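Local coordinates for putative exported protein (Burkholderia pseudomallei, PDB 4JGB) that probably binds NAD or NADP in a Rossmann-type fold and may act as an oxidoreductase on CH-NH groups, though its substrate is not established, at residues Lys7-Gly12 / Asp67-Ala72; Gly106-Leu111 / Pro156-Ala161; Thr152-Ala157 / Ile193-Glu198. All blocks are in the same frame, centred on the assembly; numbering follows the deposited sequence.

Contact 1: Lys7-Gly12 / Asp67-Ala72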
loop_
_atom_site.group_PDB
_atom_site.type_symbol
_atom_site.label_atom_id
_atom_site.label_comp_id
_atom_site.label_asym_id
_atom_site.label_seq_id
_atom_site.Cartn_x
_atom_site.Cartn_y
_atom_site.Cartn_z
ATOM N N LYS A 7 -9.605 3.518 -13.383
ATOM C CA LYS A 7 -9.983 4.612 -12.497
ATOM C C LYS A 7 -9.532 4.237 -11.102
ATOM O O LYS A 7 -10.222 3.456 -10.399
ATOM C CB LYS A 7 -11.485 4.811 -12.467
ATOM C CG LYS A 7 -12.108 5.359 -13.743
ATOM C CD LYS A 7 -13.595 5.471 -13.469
ATOM C CE LYS A 7 -14.262 6.567 -14.245
ATOM N NZ LYS A 7 -14.716 5.961 -15.522
ATOM N N ILE A 8 -8.396 4.804 -10.697
ATOM C CA ILE A 8 -7.826 4.557 -9.356
ATOM C C ILE A 8 -8.047 5.707 -8.355
ATOM O O ILE A 8 -7.687 6.870 -8.625
ATOM C CB ILE A 8 -6.310 4.279 -9.465
ATOM C CG1 ILE A 8 -6.048 3.033 -10.340
ATOM C CG2 ILE A 8 -5.694 4.195 -8.085
ATOM C CD1 ILE A 8 -4.762 3.131 -11.150
ATOM N N ALA A 9 -8.655 5.387 -7.209
ATOM C CA ALA A 9 -8.819 6.353 -6.119
ATOM C C ALA A 9 -7.736 6.058 -5.098
ATOM O O ALA A 9 -7.470 4.908 -4.776
ATOM C CB ALA A 9 -10.194 6.242 -5.476
ATOM N N LEU A 10 -7.110 7.107 -4.586
ATOM C CA LEU A 10 -5.874 6.932 -3.822
ATOM C C LEU A 10 -5.915 7.841 -2.605
ATOM O O LEU A 10 -6.076 9.055 -2.780
ATOM C CB LEU A 10 -4.676 7.283 -4.740
ATOM C CG LEU A 10 -3.296 7.215 -4.048
ATOM C CD1 LEU A 10 -2.977 5.763 -3.712
ATOM C CD2 LEU A 10 -2.183 7.841 -4.892
ATOM N N PHE A 11 -5.841 7.261 -1.394
ATOM C CA PHE A 11 -5.627 8.003 -0.142
ATOM C C PHE A 11 -4.118 8.162 0.120
ATOM O O PHE A 11 -3.336 7.307 -0.266
ATOM C CB PHE A 11 -6.301 7.288 1.055
ATOM C CG PHE A 11 -7.808 7.348 1.028
ATOM C CD1 PHE A 11 -8.498 8.401 1.651
ATOM C CD2 PHE A 11 -8.541 6.374 0.353
ATOM C CE1 PHE A 11 -9.898 8.473 1.594
ATOM C CE2 PHE A 11 -9.941 6.422 0.305
ATOM C CZ PHE A 11 -10.621 7.479 0.924
ATOM N N GLY A 12 -3.721 9.263 0.752
ATOM C CA GLY A 12 -2.317 9.491 1.077
ATOM C C GLY A 12 -1.476 9.976 -0.089
ATOM O O GLY A 12 -0.245 9.869 -0.045
ATOM N N ASP A 67 -12.437 1.785 -10.304
ATOM C CA ASP A 67 -12.001 0.381 -10.508
ATOM C C ASP A 67 -11.200 -0.137 -9.330
ATOM O O ASP A 67 -11.272 -1.326 -8.993
ATOM C CB ASP A 67 -11.169 0.222 -11.784
ATOM C CG ASP A 67 -11.917 0.630 -13.003
ATOM O OD1 ASP A 67 -13.022 0.106 -13.185
ATOM O OD2 ASP A 67 -11.404 1.473 -13.768
ATOM N N VAL A 68 -10.426 0.750 -8.702
ATOM C CA VAL A 68 -9.437 0.334 -7.708
ATOM C C VAL A 68 -9.418 1.366 -6.580
ATOM O O VAL A 68 -9.428 2.571 -6.823
ATOM C CB VAL A 68 -8.035 0.227 -8.361
ATOM C CG1 VAL A 68 -6.896 -0.049 -7.351
ATOM C CG2 VAL A 68 -8.062 -0.799 -9.497
ATOM N N VAL A 69 -9.366 0.907 -5.342
ATOM C CA VAL A 69 -9.048 1.860 -4.276
ATOM C C VAL A 69 -7.685 1.502 -3.652
ATOM O O VAL A 69 -7.412 0.330 -3.333
ATOM C CB VAL A 69 -10.201 1.980 -3.263
ATOM C CG1 VAL A 69 -10.367 0.676 -2.503
ATOM C CG2 VAL A 69 -9.935 3.103 -2.285
ATOM N N ALA A 70 -6.809 2.497 -3.523
ATOM C CA ALA A 70 -5.479 2.281 -2.900
ATOM C C ALA A 70 -5.228 3.215 -1.709
ATOM O O ALA A 70 -5.645 4.370 -1.708
ATOM C CB ALA A 70 -4.348 2.413 -3.952
ATOM N N SER A 71 -4.532 2.716 -0.700
ATOM C CA SER A 71 -4.122 3.555 0.416
ATOM C C SER A 71 -2.585 3.600 0.482
ATOM O O SER A 71 -1.927 2.556 0.564
ATOM C CB SER A 71 -4.753 3.036 1.722
ATOM O OG SER A 71 -4.050 3.492 2.869
ATOM N N ALA A 72 -2.033 4.809 0.470
ATOM C CA ALA A 72 -0.592 5.023 0.290
ATOM C C ALA A 72 0.066 5.787 1.422
ATOM O O ALA A 72 1.158 6.334 1.257
ATOM C CB ALA A 72 -0.334 5.752 -1.018
#
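Ile8 with Val68, and Leu10 with Ala70, lie paired on one face of two parallel strands; Ala9 with Val69 and Phe11 with Ser71 occupy the other. The tight part is the middle. Three backbone bonds zip it together, Ala9 N to Val68 O, Ala70 N to Ala9 O (2.8 Å) and Phe11 N to Ala70 O. On the face that helix 16-27 covers, Leu10 holds CG anti to its backbone N (chi1 177°), which brings CD1 within 3.6 Å of Ala70 CB and 3.8 Å of Ala72 CB; the two alanines are small enough to accept that methyl. Ile8 and Val68 stand side by side, CG1 of Ile8 4.0 Å from CB of Val68. Across the sheet, Val69 CG2 meets the edge of the Phe11 ring at CE2, 4.2 Å away, with Leu90 of helix 83-97 packing on both residues. The Lys7 end faces solvent. There Lys7 sends its chain outward, NZ 5.8 Å from Asp67 OD2, too far to pair. Asp67 instead turns its carboxylate back, and OD2 accepts Lys7 N at 2.8 Å on its anti side. Lys7 O is gripped twice, by Asp67 N in the carbonyl plane and by Val68 N tilted 25° from it. At the Gly12 end Ala72 N still bonds to Phe11 O, and Gly12, with phi at 79°, leaves the strand into the glycine-rich turn expected of a dinucleotide-binding Rossmann fold. The chemistry implies a buried apolar centre held by regularly spaced backbone bonds, with the lysine amine and the aspartate at the solvent-facing end.

Contact 2: Gly106-Leu111 / Pro156-Ala161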
loop_
_atom_site.group_PDB
_atom_site.type_symbol
_atom_site.label_atom_id
_atom_site.label_comp_id
_atom_site.label_asym_id
_atom_site.label_seq_id
_atom_site.Cartn_x
_atom_site.Cartn_y
_atom_site.Cartn_z
ATOM N N GLY A 106 1.772 -1.748 2.923
ATOM C CA GLY A 106 1.981 -2.547 4.129
ATOM C C GLY A 106 3.162 -2.060 4.949
ATOM O O GLY A 106 3.454 -0.860 4.983
ATOM N N GLY A 107 3.863 -2.985 5.594
ATOM C CA GLY A 107 4.995 -2.642 6.499
ATOM C C GLY A 107 6.132 -3.670 6.393
ATOM O O GLY A 107 5.907 -4.863 6.483
ATOM N N ALA A 108 7.358 -3.179 6.245
ATOM C CA ALA A 108 8.559 -4.004 6.146
ATOM C C ALA A 108 8.725 -4.933 7.362
ATOM O O ALA A 108 9.188 -6.051 7.217
ATOM C CB ALA A 108 9.790 -3.107 5.972
ATOM N N GLY A 109 8.289 -4.487 8.536
ATOM C CA GLY A 109 8.334 -5.325 9.744
ATOM C C GLY A 109 7.547 -6.639 9.657
ATOM O O GLY A 109 7.886 -7.589 10.354
ATOM N N THR A 110 6.514 -6.688 8.777
ATOM C CA THR A 110 5.711 -7.898 8.533
ATOM C C THR A 110 6.377 -8.898 7.577
ATOM O O THR A 110 5.849 -9.996 7.340
ATOM C CB THR A 110 4.329 -7.570 7.907
ATOM O OG1 THR A 110 4.493 -7.155 6.538
ATOM C CG2 THR A 110 3.660 -6.471 8.630
ATOM N N LEU A 111 7.505 -8.522 6.976
ATOM C CA LEU A 111 8.061 -9.369 5.925
ATOM C C LEU A 111 8.528 -10.684 6.572
ATOM O O LEU A 111 9.151 -10.692 7.644
ATOM C CB LEU A 111 9.197 -8.670 5.166
ATOM C CG LEU A 111 8.860 -7.393 4.362
ATOM C CD1 LEU A 111 10.136 -6.787 3.806
ATOM C CD2 LEU A 111 7.875 -7.697 3.230
ATOM N N PRO A 156 6.589 -2.149 1.650
ATOM C CA PRO A 156 7.853 -1.624 1.160
ATOM C C PRO A 156 8.962 -2.462 1.739
ATOM O O PRO A 156 8.752 -3.189 2.729
ATOM C CB PRO A 156 7.967 -0.212 1.827
ATOM C CG PRO A 156 6.631 0.081 2.416
ATOM C CD PRO A 156 5.946 -1.254 2.632
ATOM N N ALA A 157 10.132 -2.352 1.122
ATOM C CA ALA A 157 11.347 -2.899 1.687
ATOM C C ALA A 157 11.680 -2.205 3.018
ATOM O O ALA A 157 11.121 -1.151 3.327
ATOM C CB ALA A 157 12.480 -2.711 0.689
ATOM N N ALA A 158 12.644 -2.758 3.764
ATOM C CA ALA A 158 13.077 -2.183 5.054
ATOM C C ALA A 158 13.573 -0.771 4.878
ATOM O O ALA A 158 13.565 0.037 5.804
ATOM C CB ALA A 158 14.169 -3.035 5.695
ATOM N N LEU A 159 14.050 -0.469 3.687
ATOM C CA LEU A 159 14.520 0.862 3.456
ATOM C C LEU A 159 13.899 1.354 2.160
ATOM O O LEU A 159 14.148 0.790 1.088
ATOM C CB LEU A 159 16.050 0.845 3.375
ATOM C CG LEU A 159 16.792 2.136 3.116
ATOM C CD1 LEU A 159 18.296 1.920 3.242
ATOM C CD2 LEU A 159 16.474 2.708 1.738
ATOM N N ILE A 160 13.139 2.437 2.249
ATOM C CA ILE A 160 12.513 3.007 1.059
ATOM C C ILE A 160 12.635 4.524 1.106
ATOM O O ILE A 160 12.212 5.154 2.068
ATOM C CB ILE A 160 11.036 2.550 0.902
ATOM C CG1 ILE A 160 10.339 3.285 -0.257
ATOM C CG2 ILE A 160 10.232 2.819 2.185
ATOM C CD1 ILE A 160 9.001 2.630 -0.642
ATOM N N ALA A 161 13.207 5.110 0.064
ATOM C CA ALA A 161 13.376 6.560 0.002
ATOM C C ALA A 161 13.443 6.970 -1.471
ATOM O O ALA A 161 13.691 6.119 -2.318
ATOM C CB ALA A 161 14.674 6.961 0.729
#
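Ala108 and Ala158 bring their CA atoms to 5.0 Å where two loops pass, a short 3-10 turn (108-110) beside the bend that leads into the weakly bonded strand of about 159-161. The CB of Ala108 makes most of the close contacts: it presses on backbone, 3.4 Å from Pro156 O, 3.5 Å from Ala157 O and also close to Ala158 CA, so a side chain no larger than methyl suits the spot. The Pro156 ring turns CD to the carbonyl of Gly106, CD to O being 3.4 Å; proline has no N-H to offer there and fits by shape. Leu111 adds its CD1 methyl, 4.0 Å from Pro156 O. Gly106, at psi -146°, takes up a conformation seldom seen in residues with a side chain. Within its own turn Gly107 O accepts both Thr110 N and Thr110 OG1, the latter at 2.7 Å with the hydroxyl lying in the carbonyl plane; this fixes the loop that carries Ala108. The bend has another tie, Ala158 N to Ser184 OG. What results is a turn held by its own bonds and a bend tied to Ser184, meeting by van der Waals contact of mostly small side chains and backbone at the carboxyl ends of the strands.

Contact 3: Thr152-Ala157 / Ile193-Glu198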
loop_
_atom_site.group_PDB
_atom_site.type_symbol
_atom_site.label_atom_id
_atom_site.label_comp_id
_atom_site.label_asym_id
_atom_site.label_seq_id
_atom_site.Cartn_x
_atom_site.Cartn_y
_atom_site.Cartn_z
ATOM N N THR A 152 -4.549 -6.597 -1.852
ATOM C CA THR A 152 -3.116 -6.866 -1.826
ATOM C C THR A 152 -2.498 -6.008 -0.725
ATOM O O THR A 152 -2.768 -4.806 -0.634
ATOM C CB THR A 152 -2.451 -6.528 -3.186
ATOM O OG1 THR A 152 -2.817 -7.530 -4.132
ATOM C CG2 THR A 152 -0.902 -6.547 -3.071
ATOM N N PHE A 153 -1.684 -6.623 0.126
ATOM C CA PHE A 153 -1.053 -5.899 1.211
ATOM C C PHE A 153 0.396 -5.761 0.769
ATOM O O PHE A 153 1.153 -6.732 0.835
ATOM C CB PHE A 153 -1.209 -6.729 2.473
ATOM C CG PHE A 153 -0.558 -6.155 3.704
ATOM C CD1 PHE A 153 -1.200 -5.175 4.468
ATOM C CD2 PHE A 153 0.671 -6.655 4.149
ATOM C CE1 PHE A 153 -0.598 -4.691 5.631
ATOM C CE2 PHE A 153 1.278 -6.156 5.302
ATOM C CZ PHE A 153 0.638 -5.176 6.046
ATOM N N PHE A 154 0.754 -4.589 0.252
ATOM C CA PHE A 154 1.999 -4.409 -0.491
ATOM C C PHE A 154 3.055 -3.712 0.367
ATOM O O PHE A 154 3.110 -2.499 0.351
ATOM C CB PHE A 154 1.773 -3.594 -1.803
ATOM C CG PHE A 154 2.785 -3.917 -2.904
ATOM C CD1 PHE A 154 4.161 -3.769 -2.684
ATOM C CD2 PHE A 154 2.363 -4.394 -4.141
ATOM C CE1 PHE A 154 5.082 -4.115 -3.648
ATOM C CE2 PHE A 154 3.279 -4.718 -5.130
ATOM C CZ PHE A 154 4.645 -4.575 -4.890
ATOM N N SER A 155 3.885 -4.467 1.105
ATOM C CA SER A 155 4.899 -3.865 2.001
ATOM C C SER A 155 6.121 -3.347 1.271
ATOM O O SER A 155 6.631 -4.027 0.379
ATOM C CB SER A 155 5.387 -4.859 3.079
ATOM O OG SER A 155 4.280 -5.320 3.846
ATOM N N PRO A 156 6.589 -2.149 1.650
ATOM C CA PRO A 156 7.853 -1.624 1.160
ATOM C C PRO A 156 8.962 -2.462 1.739
ATOM O O PRO A 156 8.752 -3.189 2.729
ATOM C CB PRO A 156 7.967 -0.212 1.827
ATOM C CG PRO A 156 6.631 0.081 2.416
ATOM C CD PRO A 156 5.946 -1.254 2.632
ATOM N N ALA A 157 10.132 -2.352 1.122
ATOM C CA ALA A 157 11.347 -2.899 1.687
ATOM C C ALA A 157 11.680 -2.205 3.018
ATOM O O ALA A 157 11.121 -1.151 3.327
ATOM C CB ALA A 157 12.480 -2.711 0.689
ATOM N N ILE A 193 6.515 1.855 -9.226
ATOM C CA ILE A 193 6.414 0.952 -10.401
ATOM C C ILE A 193 5.787 -0.389 -9.971
ATOM O O ILE A 193 4.803 -0.801 -10.541
ATOM C CB ILE A 193 7.762 0.756 -11.146
ATOM C CG1 ILE A 193 8.235 2.119 -11.720
ATOM C CG2 ILE A 193 7.606 -0.328 -12.239
ATOM C CD1 ILE A 193 9.536 2.154 -12.495
ATOM N N ALA A 194 6.370 -1.057 -8.985
ATOM C CA ALA A 194 5.827 -2.316 -8.458
ATOM C C ALA A 194 4.346 -2.267 -8.070
ATOM O O ALA A 194 3.572 -3.193 -8.394
ATOM C CB ALA A 194 6.663 -2.833 -7.289
ATOM N N PHE A 195 3.959 -1.182 -7.393
ATOM C CA PHE A 195 2.663 -1.067 -6.748
ATOM C C PHE A 195 1.630 -0.942 -7.862
ATOM O O PHE A 195 0.623 -1.681 -7.895
ATOM C CB PHE A 195 2.661 0.175 -5.817
ATOM C CG PHE A 195 1.431 0.323 -4.950
ATOM C CD1 PHE A 195 0.251 0.880 -5.457
ATOM C CD2 PHE A 195 1.479 -0.002 -3.594
ATOM C CE1 PHE A 195 -0.854 1.074 -4.637
ATOM C CE2 PHE A 195 0.358 0.190 -2.777
ATOM C CZ PHE A 195 -0.800 0.747 -3.302
ATOM N N VAL A 196 1.911 -0.043 -8.808
ATOM C CA VAL A 196 1.005 0.170 -9.942
ATOM C C VAL A 196 1.007 -1.049 -10.908
ATOM O O VAL A 196 -0.033 -1.376 -11.489
ATOM C CB VAL A 196 1.335 1.503 -10.678
ATOM C CG1 VAL A 196 0.504 1.628 -11.946
ATOM C CG2 VAL A 196 1.112 2.735 -9.774
ATOM N N ASP A 197 2.146 -1.734 -11.070
ATOM C CA ASP A 197 2.173 -2.991 -11.886
ATOM C C ASP A 197 1.200 -3.986 -11.236
ATOM O O ASP A 197 0.475 -4.715 -11.920
ATOM C CB ASP A 197 3.566 -3.679 -11.912
ATOM C CG ASP A 197 4.585 -3.001 -12.824
ATOM O OD1 ASP A 197 4.255 -2.162 -13.682
ATOM O OD2 ASP A 197 5.767 -3.359 -12.682
ATOM N N GLU A 198 1.180 -4.008 -9.912
ATOM C CA GLU A 198 0.372 -4.987 -9.188
ATOM C C GLU A 198 -1.108 -4.670 -9.312
ATOM O O GLU A 198 -1.932 -5.576 -9.451
ATOM C CB GLU A 198 0.799 -5.136 -7.710
ATOM C CG GLU A 198 -0.049 -6.129 -6.879
ATOM C CD GLU A 198 -0.284 -7.491 -7.561
ATOM O OE1 GLU A 198 0.526 -7.875 -8.442
ATOM O OE2 GLU A 198 -1.276 -8.192 -7.204
#
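Strand 152-155 runs almost antiparallel to helix 193-198, the axes at 169° and 10.1 Å apart, and the CA atoms of Phe154 and Phe195 approach to 7.1 Å. Phe154 carries most of the packing. With CG anti to the backbone N (chi1 -153°) its ring reaches over to the helix and lies among three residues, Ala194, Phe195 and Glu198, about a turn of helix from first to last. The tip of the ring, CZ, sits 3.6 Å from Ala194 CB, a methyl short enough to let the ring come close to the helix backbone. The CE2 edge meets Glu198 CB, also at 3.6 Å and in the ring plane, while one ring face looks onto CA of Phe195. The two phenylalanine side chains run past one another head to tail, planes inclined by 39°, with Phe195 CD2 4.0 Å from Phe154 CB. At the other end Thr152 CG2 touches the aliphatic CG of Glu198, 3.9 Å away. Their polar tips are neighbours rather than partners, OG1 and OE2 being 3.5 Å apart, yet they share outside ones: Arg101 bonds to Thr152 OG1 and forms a salt bridge with Glu198 OE2, and the backbone of Phe204 serves both. A buried carboxylate is suited to this place because the arginine and the N-H groups of Arg203 and Phe204 satisfy it. Strand 150-155 lies between strands 101-105 and 207-212 in the sheet; helix 188-201 packs on this sheet face beside helix 16-27, which Phe195 touches through Ile21, and Tyr191 of the same helix meets the Phe154 ring.

Contacts 1 and 3 belong to the core and share the main sheet: contact 1 joins two of its strands, contact 3 lays a helix on it, and they meet where Ala70 CB packs against Phe195 CE1. Contact 2 lies beyond the strand ends, on the other side of the chain's centre from contact 1, and though largely buried it includes the exposed Ala158. Contacts 2 and 3 share Pro156 and Ala157, one strand running on into the loop. The chemistry changes accordingly: a ladder of backbone bonds in contact 1, aromatic packing with satisfied charge at its margin in contact 3, and small-residue loop packing in contact 2.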